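Local coordinates for erythrocyte membrane protein 1 (PDB 6S8T) that serves, through this DBLbeta domain of a much larger surface protein, to bind human ICAM-1 and so probably to attach malaria-infected erythrocytes to host cells, at residues H67-R72 with I138-G143; M118-L123 with T205-H210; L147-D152 with W261-C266; D154-R159 with C179-Y184. All blocks are in the same frame, centred on the assembly; numbering follows the deposited sequence.

Interaction 1 (H67-R72 with I138-G143); sequences HSNDSR and IHSLLG
N69 and S140 face each other across a water rather than through a direct bond. The carboxamide of N69 is turned with its nitrogen toward helix 137-163, and ND2 stops 3.9 Å from CB of S140. CG of N69 stands beside its own backbone N (chi1 -84°), and this sends the amide out from the loop. The bridging water accepts from ND2 of N69 at 3.0 Å and donates to the carbonyl O of S140 at 2.7 Å. The other end of the amide is also held, since OD1 of N69 takes the backbone N of K49; with both ends engaged, the rotation of the group is fixed. OG of S140 turns back and bonds the carbonyl of K136, just before its helix. Behind N69 the loop braces itself: the backbone N of D70 bonds OG of S68 at 3.1 Å, and the guanidinium of R72 grips D70 side-on, NE to OD1 at 2.9 Å and NH2 to OD2 at 2.7 Å, the latter nearly in the guanidinium plane. D144, one residue past the helical segment, accepts from OG of S68 and the backbone N of N69. The S68-to-D70 bond makes an ST turn; D144 and the water tie this turn to the start of helix 137-163 in the Duffy-binding-like fold.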
# COMPACT_ATOMS: atom_id res chain seq x y z
N HIS A 67 16.68 -21.76 1.71
CA HIS A 67 15.71 -21.98 0.63
C HIS A 67 15.54 -20.73 -0.22
O HIS A 67 14.42 -20.31 -0.52
CB HIS A 67 14.38 -22.44 1.22
CG HIS A 67 14.50 -23.66 2.09
ND1 HIS A 67 14.94 -23.60 3.39
CD2 HIS A 67 14.23 -24.96 1.83
CE1 HIS A 67 14.94 -24.82 3.90
NE2 HIS A 67 14.52 -25.66 2.98
N SER A 68 16.65 -20.13 -0.62
CA SER A 68 16.65 -18.90 -1.39
C SER A 68 17.75 -18.95 -2.44
O SER A 68 18.77 -19.62 -2.26
CB SER A 68 16.85 -17.68 -0.48
OG SER A 68 17.12 -16.51 -1.24
N ASN A 69 17.54 -18.24 -3.54
CA ASN A 69 18.52 -18.12 -4.61
C ASN A 69 19.20 -16.75 -4.62
O ASN A 69 19.67 -16.30 -5.67
CB ASN A 69 17.88 -18.40 -5.97
CG ASN A 69 17.83 -19.88 -6.29
OD1 ASN A 69 18.72 -20.64 -5.91
ND2 ASN A 69 16.79 -20.30 -7.01
N ASP A 70 19.24 -16.08 -3.47
CA ASP A 70 20.06 -14.89 -3.32
C ASP A 70 21.52 -15.24 -3.56
O ASP A 70 22.06 -16.17 -2.95
CB ASP A 70 19.87 -14.30 -1.91
CG ASP A 70 20.46 -12.90 -1.76
OD1 ASP A 70 21.49 -12.59 -2.39
OD2 ASP A 70 19.89 -12.10 -0.99
N SER A 71 22.16 -14.50 -4.47
CA SER A 71 23.53 -14.77 -4.90
C SER A 71 24.58 -14.16 -3.98
O SER A 71 25.65 -13.77 -4.46
CB SER A 71 23.73 -14.29 -6.33
OG SER A 71 23.66 -12.88 -6.39
N ARG A 72 24.30 -14.05 -2.68
CA ARG A 72 25.24 -13.46 -1.74
C ARG A 72 25.53 -14.44 -0.60
O ARG A 72 24.81 -15.43 -0.41
CB ARG A 72 24.69 -12.14 -1.17
CG ARG A 72 24.59 -11.04 -2.21
CD ARG A 72 23.88 -9.82 -1.66
NE ARG A 72 22.52 -10.12 -1.23
CZ ARG A 72 21.67 -9.22 -0.74
NH1 ARG A 72 22.05 -7.95 -0.61
NH2 ARG A 72 20.45 -9.58 -0.38
N ILE A 138 9.31 -22.22 -12.18
CA ILE A 138 7.99 -22.03 -11.60
C ILE A 138 8.04 -22.24 -10.09
O ILE A 138 7.44 -21.47 -9.32
CB ILE A 138 6.98 -22.98 -12.27
CG1 ILE A 138 6.60 -22.45 -13.66
CG2 ILE A 138 5.73 -23.14 -11.43
CD1 ILE A 138 5.96 -21.09 -13.60
N HIS A 139 8.77 -23.26 -9.65
CA HIS A 139 8.82 -23.61 -8.24
C HIS A 139 9.89 -22.85 -7.47
O HIS A 139 9.69 -22.53 -6.29
CB HIS A 139 9.06 -25.11 -8.09
CG HIS A 139 8.10 -25.96 -8.88
ND1 HIS A 139 6.81 -26.20 -8.47
CD2 HIS A 139 8.25 -26.60 -10.06
CE1 HIS A 139 6.20 -26.97 -9.36
NE2 HIS A 139 7.06 -27.23 -10.33
N SER A 140 11.02 -22.54 -8.11
CA SER A 140 12.07 -21.80 -7.42
C SER A 140 11.67 -20.35 -7.15
O SER A 140 12.08 -19.78 -6.14
CB SER A 140 13.37 -21.84 -8.24
OG SER A 140 13.83 -23.17 -8.39
N LEU A 141 10.87 -19.75 -8.04
CA LEU A 141 10.43 -18.38 -7.82
C LEU A 141 9.49 -18.28 -6.62
O LEU A 141 9.56 -17.31 -5.85
CB LEU A 141 9.76 -17.83 -9.07
CG LEU A 141 9.20 -16.40 -8.96
CD1 LEU A 141 10.31 -15.41 -8.65
CD2 LEU A 141 8.46 -16.00 -10.22
N LEU A 142 8.61 -19.27 -6.44
CA LEU A 142 7.68 -19.23 -5.32
C LEU A 142 8.41 -19.27 -3.99
O LEU A 142 7.98 -18.63 -3.02
CB LEU A 142 6.69 -20.40 -5.43
CG LEU A 142 5.71 -20.55 -4.27
CD1 LEU A 142 4.83 -19.31 -4.15
CD2 LEU A 142 4.85 -21.80 -4.43
N GLY A 143 9.51 -20.01 -3.92
CA GLY A 143 10.26 -20.08 -2.67
C GLY A 143 10.78 -18.73 -2.22
O GLY A 143 10.66 -18.37 -1.05
O HOH W 1 14.42 -18.53 -6.45

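Interaction 2 (M118-L123 with T205-H210); sequences MCTSNL and TKLQGH
L207 reaches from helix 202-221 to the short helix 121-124 and meets L123 with one of its two methyls. Its CB points toward the other segment, and CG lies opposite the backbone N (chi1 171°), which carries the branch point outward from the helix. There the chain forks. CD1 goes to the backbone side of L123, 3.2 Å from its carbonyl O and 3.5 Å from its CB, a close fit for a methyl. CD2 takes the other direction and comes 4.4 Å from OG1 of T120, whose hydroxyl is bonded to E124. This is van der Waals packing inside the helical Duffy-binding-like domain: the 118-123 segment lies between helix 202-221 and helix 137-163, with N122 packed on A148 of the latter and L207 also touching I192 of helix 172-194. One turn on from L207, H210 presents its ring edge to the same carbonyl, with CD2 3.7 Å from O of L123 and that oxygen near the ring plane. The carbonyl O of K206 sits over the centre of one face of this imidazole, 3.4 Å above its plane, while NE2 makes a weak hydrogen bond to the carbonyl O of E124.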
# COMPACT_ATOMS: atom_id res chain seq x y z
N MET A 118 10.43 -2.01 2.40
CA MET A 118 9.94 -3.38 2.29
C MET A 118 11.11 -4.36 2.14
O MET A 118 12.13 -4.05 1.53
CB MET A 118 8.99 -3.49 1.09
CG MET A 118 8.06 -4.68 1.09
SD MET A 118 6.73 -4.45 -0.12
CE MET A 118 6.11 -6.12 -0.24
N CYS A 119 10.95 -5.56 2.71
CA CYS A 119 12.02 -6.56 2.75
C CYS A 119 11.99 -7.40 1.47
O CYS A 119 11.48 -8.53 1.45
CB CYS A 119 11.90 -7.44 3.99
SG CYS A 119 12.13 -6.61 5.58
N THR A 120 12.57 -6.86 0.40
CA THR A 120 12.64 -7.54 -0.88
C THR A 120 14.07 -7.68 -1.38
O THR A 120 14.31 -7.81 -2.58
CB THR A 120 11.79 -6.82 -1.92
OG1 THR A 120 12.24 -5.46 -2.04
CG2 THR A 120 10.33 -6.83 -1.52
N SER A 121 15.04 -7.68 -0.45
CA SER A 121 16.44 -7.68 -0.84
C SER A 121 16.86 -8.98 -1.51
O SER A 121 17.71 -8.97 -2.41
CB SER A 121 17.32 -7.40 0.38
OG SER A 121 18.69 -7.32 0.03
N ASN A 122 16.28 -10.11 -1.10
CA ASN A 122 16.57 -11.37 -1.77
C ASN A 122 16.11 -11.33 -3.23
O ASN A 122 16.79 -11.86 -4.12
CB ASN A 122 15.93 -12.54 -1.03
CG ASN A 122 14.41 -12.45 -0.99
OD1 ASN A 122 13.85 -11.38 -0.75
ND2 ASN A 122 13.74 -13.57 -1.23
N LEU A 123 14.96 -10.71 -3.48
CA LEU A 123 14.46 -10.62 -4.85
C LEU A 123 15.29 -9.65 -5.69
O LEU A 123 15.41 -9.83 -6.90
CB LEU A 123 12.99 -10.20 -4.85
CG LEU A 123 12.01 -11.17 -4.19
CD1 LEU A 123 10.62 -10.55 -4.11
CD2 LEU A 123 11.96 -12.49 -4.96
N THR A 205 14.39 -1.14 -10.47
CA THR A 205 14.74 -1.42 -11.86
C THR A 205 15.53 -2.72 -11.98
O THR A 205 15.28 -3.53 -12.89
CB THR A 205 15.54 -0.26 -12.44
OG1 THR A 205 14.75 0.94 -12.41
CG2 THR A 205 15.95 -0.55 -13.88
N LYS A 206 16.48 -2.95 -11.08
CA LYS A 206 17.22 -4.20 -11.07
C LYS A 206 16.30 -5.38 -10.73
O LYS A 206 16.45 -6.47 -11.29
CB LYS A 206 18.38 -4.12 -10.07
CG LYS A 206 19.18 -5.40 -9.94
CD LYS A 206 20.39 -5.20 -9.04
CE LYS A 206 19.97 -4.71 -7.66
NZ LYS A 206 21.14 -4.52 -6.76
N LEU A 207 15.35 -5.16 -9.82
CA LEU A 207 14.43 -6.23 -9.45
C LEU A 207 13.52 -6.60 -10.62
O LEU A 207 13.31 -7.79 -10.90
CB LEU A 207 13.61 -5.80 -8.23
CG LEU A 207 12.43 -6.66 -7.77
CD1 LEU A 207 12.80 -8.13 -7.71
CD2 LEU A 207 11.95 -6.18 -6.41
N GLN A 208 12.98 -5.60 -11.32
CA GLN A 208 12.12 -5.89 -12.46
C GLN A 208 12.88 -6.57 -13.59
O GLN A 208 12.30 -7.35 -14.35
CB GLN A 208 11.46 -4.61 -12.96
CG GLN A 208 10.41 -4.05 -12.02
CD GLN A 208 9.26 -5.02 -11.80
OE1 GLN A 208 8.83 -5.72 -12.73
NE2 GLN A 208 8.76 -5.07 -10.57
N GLY A 209 14.18 -6.29 -13.72
CA GLY A 209 14.96 -6.93 -14.77
C GLY A 209 15.12 -8.42 -14.55
O GLY A 209 15.13 -9.20 -15.51
N HIS A 210 15.26 -8.84 -13.29
CA HIS A 210 15.36 -10.26 -12.98
C HIS A 210 14.07 -10.99 -13.32
O HIS A 210 14.10 -12.10 -13.85
CB HIS A 210 15.71 -10.46 -11.51
CG HIS A 210 17.05 -9.92 -11.12
ND1 HIS A 210 18.06 -9.70 -12.04
CD2 HIS A 210 17.56 -9.55 -9.92
CE1 HIS A 210 19.12 -9.22 -11.42
NE2 HIS A 210 18.85 -9.13 -10.13

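Interaction 3 (L147-D152 with W261-C266); sequences LAAKMD and WRAMQC
A149 and M264 form the tight side of this helix pair. M264 leaves helix 246-268 with CG beside its own backbone N (chi1 -68°) and then runs extended, which lays the side chain along A149: CG comes 3.3 Å from the carbonyl O of A149, and the terminal CE rests 3.7 Å from its CB. The methionine thus touches both the methyl and the backbone of one alanine. The two helical segments run in roughly the same direction, 29° apart, with their axes 7.8 Å from each other, and the CA atoms of K150 and M264 are separated by only 4.9 Å. The small A149 and A263 are consistent with so close an approach. They point their methyls at one another, though these just meet, CB to CB at 4.5 Å. On the inner side L189, S185 and F186 of helix 172-194 join the packing against A149 and M264.

The other flank is looser and partly exposed. K150 lends only the base of its side chain, CB lying 3.6 Å from the carbonyl O of A263; the chain runs extended to CE, bends at its last torsion and leads away, and its ammonium reaches E267 in no more than a long, weak ion pair. Beyond it C266 is tied by a disulfide to C61, which fastens a distant part of the chain to this end of the helix. The chemistry is therefore that of close van der Waals packing: small side chains and a pliant thioether are consistent with two Duffy-binding-like helices lying backbone to backbone, with the lysine ammonium carried away from the contact.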
# COMPACT_ATOMS: atom_id res chain seq x y z
N LEU A 147 9.59 -16.53 0.96
CA LEU A 147 10.57 -16.09 1.95
C LEU A 147 10.46 -14.59 2.20
O LEU A 147 10.50 -14.14 3.35
CB LEU A 147 11.98 -16.46 1.50
CG LEU A 147 13.11 -16.00 2.43
CD1 LEU A 147 13.06 -16.75 3.76
CD2 LEU A 147 14.46 -16.17 1.77
N ALA A 148 10.32 -13.81 1.13
CA ALA A 148 10.18 -12.36 1.29
C ALA A 148 8.88 -12.01 2.01
O ALA A 148 8.87 -11.12 2.87
CB ALA A 148 10.25 -11.67 -0.07
N ALA A 149 7.79 -12.71 1.69
CA ALA A 149 6.51 -12.41 2.32
C ALA A 149 6.54 -12.71 3.81
O ALA A 149 5.98 -11.95 4.61
CB ALA A 149 5.39 -13.21 1.63
N LYS A 150 7.18 -13.81 4.21
CA LYS A 150 7.22 -14.17 5.63
C LYS A 150 8.11 -13.23 6.42
O LYS A 150 7.74 -12.77 7.51
CB LYS A 150 7.68 -15.62 5.80
CG LYS A 150 8.00 -15.99 7.24
CD LYS A 150 8.40 -17.45 7.38
CE LYS A 150 8.87 -17.76 8.79
NZ LYS A 150 10.09 -16.98 9.15
N MET A 151 9.31 -12.93 5.90
CA MET A 151 10.22 -12.05 6.63
C MET A 151 9.71 -10.61 6.66
O MET A 151 9.96 -9.90 7.64
CB MET A 151 11.62 -12.11 6.02
CG MET A 151 12.28 -13.48 6.12
SD MET A 151 14.00 -13.50 5.58
CE MET A 151 14.77 -12.47 6.84
N ASP A 152 9.01 -10.17 5.61
CA ASP A 152 8.48 -8.81 5.63
C ASP A 152 7.32 -8.69 6.62
O ASP A 152 7.20 -7.67 7.31
CB ASP A 152 8.04 -8.38 4.22
CG ASP A 152 7.73 -6.89 4.13
OD1 ASP A 152 8.63 -6.07 4.41
OD2 ASP A 152 6.58 -6.55 3.78
N TRP A 261 0.07 -15.71 0.73
CA TRP A 261 -0.59 -15.23 1.94
C TRP A 261 -0.44 -16.22 3.10
O TRP A 261 -0.42 -15.80 4.26
CB TRP A 261 -2.07 -14.96 1.67
CG TRP A 261 -2.83 -14.52 2.88
CD1 TRP A 261 -3.80 -15.21 3.54
CD2 TRP A 261 -2.69 -13.27 3.58
NE1 TRP A 261 -4.27 -14.48 4.61
CE2 TRP A 261 -3.60 -13.29 4.66
CE3 TRP A 261 -1.87 -12.15 3.41
CZ2 TRP A 261 -3.72 -12.22 5.55
CZ3 TRP A 261 -2.00 -11.10 4.29
CH2 TRP A 261 -2.92 -11.14 5.35
N ARG A 262 -0.34 -17.52 2.80
CA ARG A 262 -0.11 -18.50 3.85
C ARG A 262 1.23 -18.27 4.54
O ARG A 262 1.37 -18.49 5.75
CB ARG A 262 -0.19 -19.92 3.28
CG ARG A 262 -1.58 -20.53 3.31
CD ARG A 262 -1.59 -21.91 2.69
NE ARG A 262 -0.47 -22.73 3.15
CZ ARG A 262 -0.50 -23.50 4.24
NH1 ARG A 262 -1.59 -23.56 4.98
NH2 ARG A 262 0.57 -24.21 4.58
N ALA A 263 2.24 -17.84 3.77
CA ALA A 263 3.54 -17.56 4.36
C ALA A 263 3.47 -16.39 5.33
O ALA A 263 4.21 -16.35 6.32
CB ALA A 263 4.57 -17.29 3.26
N MET A 264 2.59 -15.42 5.06
CA MET A 264 2.38 -14.30 5.97
C MET A 264 1.49 -14.68 7.15
O MET A 264 1.60 -14.05 8.21
CB MET A 264 1.77 -13.12 5.21
CG MET A 264 2.72 -12.48 4.20
SD MET A 264 1.97 -11.10 3.30
CE MET A 264 3.42 -10.30 2.62
N GLN A 265 0.63 -15.68 7.00
CA GLN A 265 -0.21 -16.11 8.12
C GLN A 265 0.60 -16.76 9.24
O GLN A 265 0.11 -16.84 10.37
CB GLN A 265 -1.28 -17.09 7.63
CG GLN A 265 -2.39 -16.45 6.81
CD GLN A 265 -3.45 -17.45 6.39
OE1 GLN A 265 -3.15 -18.61 6.09
NE2 GLN A 265 -4.71 -17.01 6.37
N CYS A 266 1.82 -17.23 8.96
CA CYS A 266 2.65 -17.82 10.00
C CYS A 266 2.94 -16.83 11.12
O CYS A 266 3.04 -17.22 12.29
CB CYS A 266 3.96 -18.33 9.41
SG CYS A 266 3.81 -19.66 8.21

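Interaction 4 (D154-R159 with C179-Y184); sequences DEIIKR and CRAVRY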
# COMPACT_ATOMS: atom_id res chain seq x y z
N ASP A 154 7.00 -10.52 9.36
CA ASP A 154 7.59 -10.56 10.70
C ASP A 154 8.23 -9.22 11.05
O ASP A 154 8.12 -8.76 12.20
CB ASP A 154 8.62 -11.69 10.78
CG ASP A 154 9.22 -11.83 12.17
OD1 ASP A 154 8.47 -12.13 13.12
OD2 ASP A 154 10.46 -11.66 12.30
N GLU A 155 8.87 -8.57 10.08
CA GLU A 155 9.50 -7.27 10.34
C GLU A 155 8.46 -6.18 10.58
O GLU A 155 8.71 -5.26 11.37
CB GLU A 155 10.41 -6.89 9.18
CG GLU A 155 11.40 -5.78 9.49
CD GLU A 155 12.51 -6.23 10.42
OE1 GLU A 155 12.79 -7.45 10.47
OE2 GLU A 155 13.11 -5.37 11.10
N ILE A 156 7.31 -6.26 9.92
CA ILE A 156 6.26 -5.26 10.12
C ILE A 156 5.73 -5.32 11.54
O ILE A 156 5.57 -4.28 12.20
CB ILE A 156 5.13 -5.45 9.09
CG1 ILE A 156 5.56 -4.97 7.71
CG2 ILE A 156 3.87 -4.72 9.53
CD1 ILE A 156 4.56 -5.32 6.61
N ILE A 157 5.46 -6.52 12.04
CA ILE A 157 4.91 -6.67 13.38
C ILE A 157 5.89 -6.15 14.43
O ILE A 157 5.51 -5.39 15.33
CB ILE A 157 4.53 -8.14 13.64
CG1 ILE A 157 3.41 -8.55 12.67
CG2 ILE A 157 4.12 -8.35 15.09
CD1 ILE A 157 3.03 -10.01 12.74
N LYS A 158 7.17 -6.51 14.30
CA LYS A 158 8.14 -6.12 15.32
C LYS A 158 8.47 -4.63 15.25
O LYS A 158 8.57 -3.96 16.29
CB LYS A 158 9.41 -6.96 15.19
CG LYS A 158 9.22 -8.44 15.45
CD LYS A 158 10.53 -9.21 15.34
CE LYS A 158 10.32 -10.71 15.54
NZ LYS A 158 9.71 -11.02 16.87
N ARG A 159 8.65 -4.08 14.05
CA ARG A 159 9.04 -2.68 13.94
C ARG A 159 7.88 -1.75 14.26
O ARG A 159 8.11 -0.63 14.73
CB ARG A 159 9.58 -2.38 12.55
CG ARG A 159 10.99 -2.88 12.32
CD ARG A 159 11.56 -2.36 11.01
NE ARG A 159 12.97 -2.68 10.87
CZ ARG A 159 13.96 -1.92 11.33
NH1 ARG A 159 15.22 -2.29 11.16
NH2 ARG A 159 13.69 -0.78 11.94
N CYS A 179 -2.58 -5.43 11.24
CA CYS A 179 -3.15 -6.37 10.28
C CYS A 179 -3.31 -5.72 8.91
O CYS A 179 -3.05 -6.35 7.88
CB CYS A 179 -4.49 -6.89 10.81
SG CYS A 179 -4.37 -7.99 12.27
N ARG A 180 -3.72 -4.44 8.87
CA ARG A 180 -3.86 -3.75 7.58
C ARG A 180 -2.51 -3.57 6.90
O ARG A 180 -2.42 -3.68 5.67
CB ARG A 180 -4.55 -2.39 7.78
CG ARG A 180 -6.06 -2.45 7.97
CD ARG A 180 -6.71 -1.07 7.86
NE ARG A 180 -6.17 -0.12 8.83
CZ ARG A 180 -6.67 0.08 10.05
NH1 ARG A 180 -6.10 0.97 10.86
NH2 ARG A 180 -7.73 -0.60 10.46
N ALA A 181 -1.46 -3.28 7.67
CA ALA A 181 -0.14 -3.08 7.08
C ALA A 181 0.38 -4.36 6.42
O ALA A 181 1.03 -4.30 5.37
CB ALA A 181 0.84 -2.60 8.15
N VAL A 182 0.10 -5.51 7.03
CA VAL A 182 0.50 -6.78 6.42
C VAL A 182 -0.32 -7.04 5.15
O VAL A 182 0.19 -7.63 4.19
CB VAL A 182 0.37 -7.92 7.44
CG1 VAL A 182 0.75 -9.26 6.82
CG2 VAL A 182 1.25 -7.64 8.67
N ARG A 183 -1.59 -6.61 5.12
CA ARG A 183 -2.38 -6.77 3.91
C ARG A 183 -1.90 -5.83 2.81
O ARG A 183 -1.89 -6.21 1.63
CB ARG A 183 -3.86 -6.53 4.22
CG ARG A 183 -4.46 -7.58 5.15
CD ARG A 183 -5.80 -7.16 5.71
NE ARG A 183 -6.78 -6.89 4.66
CZ ARG A 183 -8.05 -6.58 4.88
NH1 ARG A 183 -8.50 -6.51 6.13
NH2 ARG A 183 -8.86 -6.35 3.86
N TYR A 184 -1.48 -4.62 3.17
CA TYR A 184 -0.88 -3.71 2.20
C TYR A 184 0.41 -4.29 1.61
O TYR A 184 0.68 -4.12 0.42
CB TYR A 184 -0.59 -2.35 2.85
CG TYR A 184 -1.81 -1.56 3.25
CD1 TYR A 184 -2.96 -1.56 2.47
CD2 TYR A 184 -1.81 -0.79 4.42
CE1 TYR A 184 -4.08 -0.83 2.83
CE2 TYR A 184 -2.93 -0.06 4.79
CZ TYR A 184 -4.06 -0.08 3.99
OH TYR A 184 -5.17 0.64 4.36
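I156 of helix 137-163 packs on A181 and V182 of helix 172-194, two successive helices of the α-helical Duffy-binding-like domain. Along the second helix, C179 comes first and points away from the contact, its sulfur bonded in a disulfide to C278. R180 also lies on the far side, where its guanidinium makes salt bridges to D277 and E303 and so ties the helix to neighbouring parts of the domain. A181 is the first residue to meet the partner helix: its CB points across and touches CG2 of I156 at 3.9 Å, while its carbonyl O lies 3.9 Å from CD1 of the same isoleucine. One alanine is thus covered by both branches of I156. V182 follows, set a little to the side, and offers CG2 to CG2 of I156 at 4.0 Å; the two branched side chains meet at a slant, and L268 of helix 246-268 packs on V182 as well. R183 then lies off the contact, with a salt bridge to D288 and W261 against its chain. Y184 leads its ring away toward V299 and E300 of helix 293-319, and the carbonyl O of R180 sits 3.1 Å above one ring face, near the rim. What decides the reach of I156 is its torsion: CG2 of I156 lies opposite the backbone N while CG1 stands beside it (chi1 -75°), and the extended chi2 of 172° then carries CD1 out to the carbonyl O of A181.

How the interactions relate
Helix 137-163 runs through interactions 1, 3 and 4, meeting a loop near its start, then helix 246-268, then helix 172-194. Interaction 2 joins the 118-123 segment to helix 202-221, but D152 of interaction 3 accepts a hydrogen bond from the backbone N of C119, and R72 of interaction 1 reaches S121. The centres of interactions 3 and 4 are about 10 Å apart, those of 1 and 4 about 23 Å. Along the chain, interaction 4 is nested within both 2 and 3, whereas 2 crosses 1 and 3. Segments distant in sequence are thereby interlocked around one long helix in the Duffy-binding-like domain.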